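PDB 6LUP: MHC class I protein from Ginglymostoma cirratum, which belongs to the MHC class I family and probably presents peptides to T cells, a bound peptide lying in its groove. Local coordinates for residues W58-E61 against T62-R66; M148-N151 against Q152-G156; R45-W48 against V49-E53. All blocks are in the same frame, centred on the assembly; numbering follows the deposited sequence.

Overall arrangement
From the N terminus, interaction 3 comes first, then interaction 1, then interaction 2. Each is one unbroken run of residues, so each contact is made by neighbours about four residues apart and closes no long loop; the three stand in series without nesting or crossing. Residues 45-53 contain the short helix 47-52 and meet residues 58-66 on helix 55-82, where W58 NE1 lies 3.0 Å from E53 O in a probable hydrogen bond; the centres of interactions 3 and 1 are about 16 Å apart. Interaction 2, on helix 148-172, has its nearest atoms about 11 Å from interaction 1 and about 17 Å from interaction 3, without touch. Interactions 1 and 2 both reach the bound peptide.

Interaction 1 (W58-E61 against T62-R66)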
# COMPACT_ATOMS: atom_id res chain seq x y z
N TRP A 58 -13.82 -14.53 -12.74
CA TRP A 58 -12.38 -14.73 -12.78
C TRP A 58 -11.87 -14.86 -14.21
O TRP A 58 -10.78 -14.39 -14.52
CB TRP A 58 -11.98 -15.92 -11.92
CG TRP A 58 -12.38 -15.69 -10.51
CD1 TRP A 58 -13.45 -16.24 -9.86
CD2 TRP A 58 -11.77 -14.78 -9.60
NE1 TRP A 58 -13.52 -15.75 -8.58
CE2 TRP A 58 -12.50 -14.85 -8.39
CE3 TRP A 58 -10.66 -13.93 -9.67
CZ2 TRP A 58 -12.16 -14.10 -7.26
CZ3 TRP A 58 -10.33 -13.17 -8.55
CH2 TRP A 58 -11.08 -13.26 -7.36
N GLU A 59 -12.68 -15.48 -15.06
CA GLU A 59 -12.37 -15.59 -16.48
C GLU A 59 -12.26 -14.21 -17.11
O GLU A 59 -11.27 -13.92 -17.80
CB GLU A 59 -13.40 -16.46 -17.18
CG GLU A 59 -13.23 -17.94 -16.89
CD GLU A 59 -14.53 -18.73 -16.95
OE1 GLU A 59 -14.54 -19.86 -16.40
OE2 GLU A 59 -15.53 -18.24 -17.52
N ARG A 60 -13.25 -13.35 -16.87
CA ARG A 60 -13.25 -12.01 -17.45
C ARG A 60 -12.15 -11.12 -16.88
O ARG A 60 -11.47 -10.41 -17.63
CB ARG A 60 -14.60 -11.33 -17.28
CG ARG A 60 -14.65 -9.93 -17.87
CD ARG A 60 -15.68 -9.05 -17.19
NE ARG A 60 -15.58 -9.12 -15.72
CZ ARG A 60 -16.47 -9.72 -14.93
NH1 ARG A 60 -17.54 -10.31 -15.44
NH2 ARG A 60 -16.28 -9.71 -13.61
N GLU A 61 -11.97 -11.14 -15.56
CA GLU A 61 -10.94 -10.33 -14.92
C GLU A 61 -9.54 -10.71 -15.41
O GLU A 61 -8.68 -9.84 -15.60
CB GLU A 61 -11.02 -10.39 -13.39
CG GLU A 61 -12.27 -9.77 -12.78
CD GLU A 61 -12.54 -8.36 -13.27
OE1 GLU A 61 -11.82 -7.42 -12.84
OE2 GLU A 61 -13.48 -8.19 -14.08
N THR A 62 -9.32 -12.00 -15.63
CA THR A 62 -8.05 -12.49 -16.16
C THR A 62 -7.82 -11.95 -17.57
O THR A 62 -6.74 -11.45 -17.88
CB THR A 62 -7.98 -14.04 -16.12
OG1 THR A 62 -7.89 -14.48 -14.76
CG2 THR A 62 -6.77 -14.55 -16.86
N GLN A 63 -8.84 -12.03 -18.41
CA GLN A 63 -8.76 -11.54 -19.79
C GLN A 63 -8.46 -10.04 -19.87
O GLN A 63 -7.65 -9.60 -20.70
CB GLN A 63 -10.05 -11.87 -20.55
CG GLN A 63 -10.08 -11.37 -21.99
CD GLN A 63 -9.05 -12.05 -22.87
OE1 GLN A 63 -9.01 -13.28 -22.98
NE2 GLN A 63 -8.21 -11.25 -23.52
N THR A 64 -9.12 -9.26 -19.02
CA THR A 64 -8.91 -7.82 -18.96
C THR A 64 -7.44 -7.51 -18.69
O THR A 64 -6.81 -6.70 -19.39
CB THR A 64 -9.79 -7.19 -17.85
OG1 THR A 64 -11.17 -7.42 -18.14
CG2 THR A 64 -9.54 -5.70 -17.71
N LEU A 65 -6.89 -8.17 -17.68
CA LEU A 65 -5.51 -7.94 -17.27
C LEU A 65 -4.52 -8.46 -18.30
O LEU A 65 -3.43 -7.91 -18.46
CB LEU A 65 -5.25 -8.53 -15.88
CG LEU A 65 -5.49 -7.63 -14.66
CD1 LEU A 65 -4.44 -6.54 -14.56
CD2 LEU A 65 -6.88 -7.00 -14.67
N ARG A 66 -4.93 -9.49 -19.04
CA ARG A 66 -4.12 -9.99 -20.14
C ARG A 66 -3.98 -8.97 -21.26
O ARG A 66 -2.97 -8.94 -21.94
CB ARG A 66 -4.67 -11.31 -20.68
CG ARG A 66 -4.19 -12.50 -19.88
CD ARG A 66 -5.03 -13.73 -20.14
NE ARG A 66 -4.62 -14.84 -19.30
CZ ARG A 66 -4.87 -16.11 -19.57
NH1 ARG A 66 -5.54 -16.45 -20.68
NH2 ARG A 66 -4.46 -17.06 -18.75
O HOH W 1 -12.58 -6.16 -15.77
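T62 carries its OG1 beside its own backbone N and anti to the carbonyl carbon (chi1 -69°), a rotation that turns the hydroxyl back along helix 55-82 onto the carbonyl of W58. Two donors therefore grip W58 O: T62 OG1 at 2.9 Å and T62 N at 3.0 Å, reaching it from opposite faces of the carbonyl plane. The hydroxyl is used twice, because M42 N is also hydrogen-bonded to OG1. T64, two residues on and with the same rotation (chi1 -62°), has its OG1 hydrogen-bonded to a water, which accepts from it at 3.0 Å.

That water donates in turn to E61 OE2, 2.8 Å away, and so bridges the hydroxyl and the carboxylate. E61 reaches this place by folding at chi2 (-52°). Its OE2 also takes a side-on grip from R60, whose NE lies 2.8 Å and NH2 3.2 Å from that single oxygen. The oxygen stays within the guanidinium plane; NE meets it nearly along the C-O bond, whereas NH2 comes from above the carboxylate plane. Such a salt bridge, with the water added, would be expected to favour the charged carboxylate and to limit its rotation. The other oxygen, OE1, is hydrogen-bonded to the backbone of the bound peptide, which places E61 in the wall of the peptide groove. Backbone i to i+4 bonds run alongside, for example L65 N to E61 O at 3.2 Å.

Helix 55-82 lies over the sheet floor: E61 rests on Y7 and L65 on F9 of strand 3-12, with L65 also against F21 and A23 of strand 21-27 and Y35 of strand 30-36, while W58 packs on V33.

Interaction 2 (M148-N151 against Q152-G156); sequences MAFN and QGTKG
T154 and F150 are joined by two hydrogen bonds in this first part of helix 148-172. Both end on F150 O: the T154 backbone N at 2.9 Å, and the hydroxyl OG1 also at 2.9 Å but from above the carbonyl plane, 40° out of it. T154 OG1 lies beside its own backbone N (chi1 -58°), which is what lets it turn back to a carbonyl four residues earlier. The remaining bonds are those of a regular helix. Q152 N meets M148 O at 2.8 Å in an almost straight line, K155 N meets N151 O at 3.0 Å, and G153 N approaches A149 O at 3.0 Å from well above the carbonyl plane.

Packing is lighter. The T154 hydroxyl oxygen stands 3.8 Å above the F150 ring plane, displaced toward the rim, near CE1 and CD1; its hydrogen bond goes to the carbonyl, and it packs against the ring face. On the outer side M148 SD comes within 4.4 Å of Q152 CG, a loose contact.

The amide of buried N151 finds its partners beyond this stretch: OD1 accepts from W130 NE1, and ND2 donates to W144 O.

These bonds join the start of helix 148-172 to strand 129-131 and helix 135-146, across the break in the class I alpha-2 helical wall. There F150 meets the W144 ring with planes at about 60°, while F150 and T154 both pack on side chains of the bound peptide.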
# COMPACT_ATOMS: atom_id res chain seq x y z
N MET A 148 -13.42 9.73 -28.65
CA MET A 148 -14.69 9.81 -27.95
C MET A 148 -15.03 8.52 -27.20
O MET A 148 -15.26 8.54 -25.99
CB MET A 148 -15.81 10.16 -28.94
CG MET A 148 -17.20 10.25 -28.32
SD MET A 148 -17.62 11.91 -27.75
CE MET A 148 -18.02 12.71 -29.31
N ALA A 149 -15.06 7.41 -27.94
CA ALA A 149 -15.46 6.11 -27.39
C ALA A 149 -14.58 5.68 -26.22
O ALA A 149 -15.07 5.14 -25.23
CB ALA A 149 -15.47 5.04 -28.48
N PHE A 150 -13.28 5.94 -26.33
CA PHE A 150 -12.36 5.71 -25.22
C PHE A 150 -12.75 6.56 -24.02
O PHE A 150 -12.92 6.04 -22.91
CB PHE A 150 -10.92 5.99 -25.66
CG PHE A 150 -9.89 5.81 -24.57
CD1 PHE A 150 -9.70 4.57 -23.95
CD2 PHE A 150 -9.08 6.87 -24.18
CE1 PHE A 150 -8.75 4.40 -22.95
CE2 PHE A 150 -8.12 6.71 -23.19
CZ PHE A 150 -7.95 5.47 -22.57
N ASN A 151 -12.91 7.86 -24.25
CA ASN A 151 -13.20 8.84 -23.20
C ASN A 151 -14.51 8.58 -22.46
O ASN A 151 -14.53 8.51 -21.23
CB ASN A 151 -13.20 10.26 -23.75
CG ASN A 151 -11.81 10.76 -24.10
OD1 ASN A 151 -10.81 10.27 -23.57
ND2 ASN A 151 -11.73 11.72 -25.01
N GLN A 152 -15.59 8.43 -23.22
CA GLN A 152 -16.91 8.17 -22.64
C GLN A 152 -16.94 6.81 -21.95
O GLN A 152 -17.57 6.66 -20.90
CB GLN A 152 -18.01 8.29 -23.70
CG GLN A 152 -18.36 9.72 -24.06
CD GLN A 152 -18.77 10.56 -22.85
OE1 GLN A 152 -19.73 10.24 -22.15
NE2 GLN A 152 -18.03 11.65 -22.62
N GLY A 153 -16.25 5.84 -22.54
CA GLY A 153 -16.13 4.50 -21.97
C GLY A 153 -15.46 4.52 -20.61
O GLY A 153 -16.00 4.00 -19.63
N THR A 154 -14.28 5.14 -20.55
CA THR A 154 -13.54 5.31 -19.30
C THR A 154 -14.40 6.02 -18.25
O THR A 154 -14.44 5.61 -17.08
CB THR A 154 -12.25 6.12 -19.55
OG1 THR A 154 -11.45 5.44 -20.52
CG2 THR A 154 -11.45 6.29 -18.26
N LYS A 155 -15.11 7.06 -18.67
CA LYS A 155 -15.99 7.81 -17.80
C LYS A 155 -17.13 6.93 -17.30
O LYS A 155 -17.50 7.00 -16.13
CB LYS A 155 -16.55 9.03 -18.53
CG LYS A 155 -17.38 9.98 -17.67
CD LYS A 155 -18.22 10.88 -18.56
CE LYS A 155 -19.00 11.92 -17.77
NZ LYS A 155 -18.18 13.12 -17.47
N GLY A 156 -17.67 6.10 -18.20
CA GLY A 156 -18.71 5.15 -17.84
C GLY A 156 -18.24 4.14 -16.82
O GLY A 156 -19.00 3.73 -15.94

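Interaction 3 (R45-W48 against V49-E53)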
# COMPACT_ATOMS: atom_id res chain seq x y z
N ARG A 45 -7.28 -12.51 -3.25
CA ARG A 45 -6.42 -12.30 -2.09
C ARG A 45 -7.30 -12.23 -0.86
O ARG A 45 -6.83 -11.98 0.26
CB ARG A 45 -5.62 -11.00 -2.23
CG ARG A 45 -4.43 -11.10 -3.16
CD ARG A 45 -3.48 -12.21 -2.74
NE ARG A 45 -2.22 -12.15 -3.47
CZ ARG A 45 -1.52 -13.21 -3.84
NH1 ARG A 45 -0.38 -13.06 -4.50
NH2 ARG A 45 -1.96 -14.43 -3.56
N GLN A 46 -8.60 -12.44 -1.08
CA GLN A 46 -9.58 -12.46 -0.01
C GLN A 46 -10.54 -13.61 -0.21
O GLN A 46 -10.88 -13.98 -1.34
CB GLN A 46 -10.37 -11.16 0.05
CG GLN A 46 -9.60 -9.99 0.63
CD GLN A 46 -9.20 -10.19 2.07
OE1 GLN A 46 -9.93 -10.78 2.87
NE2 GLN A 46 -8.02 -9.69 2.42
N ARG A 47 -11.00 -14.16 0.90
CA ARG A 47 -11.88 -15.29 0.88
C ARG A 47 -13.29 -14.90 0.44
O ARG A 47 -13.92 -15.62 -0.34
CB ARG A 47 -11.91 -15.96 2.25
CG ARG A 47 -12.77 -17.19 2.29
CD ARG A 47 -12.36 -18.09 3.42
NE ARG A 47 -13.54 -18.76 3.97
CZ ARG A 47 -14.27 -18.28 4.97
NH1 ARG A 47 -13.95 -17.13 5.56
NH2 ARG A 47 -15.33 -18.96 5.39
N TRP A 48 -13.78 -13.77 0.93
CA TRP A 48 -15.13 -13.32 0.58
C TRP A 48 -15.35 -13.20 -0.93
O TRP A 48 -16.39 -13.62 -1.44
CB TRP A 48 -15.52 -12.03 1.33
CG TRP A 48 -14.72 -10.81 0.96
CD1 TRP A 48 -13.67 -10.29 1.64
CD2 TRP A 48 -14.95 -9.93 -0.16
NE1 TRP A 48 -13.21 -9.16 1.01
CE2 TRP A 48 -13.97 -8.92 -0.10
CE3 TRP A 48 -15.87 -9.91 -1.22
CZ2 TRP A 48 -13.89 -7.89 -1.04
CZ3 TRP A 48 -15.79 -8.90 -2.16
CH2 TRP A 48 -14.81 -7.90 -2.06
N VAL A 49 -14.36 -12.66 -1.63
CA VAL A 49 -14.44 -12.53 -3.08
C VAL A 49 -14.28 -13.89 -3.77
O VAL A 49 -14.88 -14.13 -4.82
CB VAL A 49 -13.45 -11.47 -3.64
CG1 VAL A 49 -12.01 -11.96 -3.59
CG2 VAL A 49 -13.83 -11.07 -5.06
N LYS A 50 -13.49 -14.77 -3.16
CA LYS A 50 -13.31 -16.12 -3.69
C LYS A 50 -14.63 -16.90 -3.64
O LYS A 50 -14.98 -17.58 -4.59
CB LYS A 50 -12.22 -16.86 -2.91
CG LYS A 50 -11.80 -18.19 -3.53
CD LYS A 50 -11.39 -19.19 -2.46
CE LYS A 50 -9.94 -19.05 -2.03
NZ LYS A 50 -9.06 -20.05 -2.70
N GLU A 51 -15.34 -16.76 -2.52
CA GLU A 51 -16.62 -17.43 -2.30
C GLU A 51 -17.73 -16.87 -3.17
O GLU A 51 -18.58 -17.63 -3.65
CB GLU A 51 -17.04 -17.29 -0.84
CG GLU A 51 -16.34 -18.23 0.13
CD GLU A 51 -16.54 -17.83 1.58
OE1 GLU A 51 -16.29 -18.68 2.48
OE2 GLU A 51 -16.93 -16.67 1.85
N SER A 52 -17.73 -15.56 -3.38
CA SER A 52 -18.88 -14.87 -3.95
C SER A 52 -18.80 -14.63 -5.45
O SER A 52 -19.78 -14.18 -6.06
CB SER A 52 -19.14 -13.55 -3.22
OG SER A 52 -18.06 -12.64 -3.37
N GLU A 53 -17.66 -14.91 -6.06
CA GLU A 53 -17.51 -14.70 -7.49
C GLU A 53 -17.27 -16.00 -8.24
O GLU A 53 -16.29 -16.71 -7.98
CB GLU A 53 -16.41 -13.68 -7.80
CG GLU A 53 -16.76 -12.25 -7.40
CD GLU A 53 -18.03 -11.72 -8.06
OE1 GLU A 53 -18.54 -12.34 -9.02
OE2 GLU A 53 -18.52 -10.66 -7.62
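R47 and E51 form an i to i+4 salt bridge on the short helix 47-52, which precedes the long alpha-1 helix of the class I peptide-binding platform; Q46 occupies its N-cap position. A bend in the R47 side chain brings its end back to E51, whose own chain runs out to meet it. The two cross obliquely, with guanidinium and carboxylate planes 65° apart. E51 OE1 lies over a face of the guanidinium, 3.1 Å from R47 NH2 and 3.2 Å from CZ. The pairing is therefore electrostatic and face-on, without the coplanar fork of two straight N-H bonds. E51 N adds a backbone bond to R47 O at 2.8 Å.

W48 places CG in the crowded position between backbone N and carbonyl carbon (chi1 66°), which lays the indole back against its successor. V49 CB stands over its six-membered ring, 3.9 Å from the centroid and close to the ring normal, a CH-pi contact; W48 CE3 is 3.8 Å from the same CB. V49 CG1 comes 3.2 Å from Q46 O, the carbonyl that also receives K50 N at 3.3 Å.

Around the segment, R45 forms a salt bridge with an acidic side chain of another protein chain, and E53 OE2 forms one with K168 on helix 148-172. S52 touches N172 of that helix.

At the C-terminal end S52 turns its hydroxyl between its backbone N and carbonyl carbon (chi1 63°), near the indole edge, and OG donates to W48 O at 2.7 Å, beside the weak bond from S52 N.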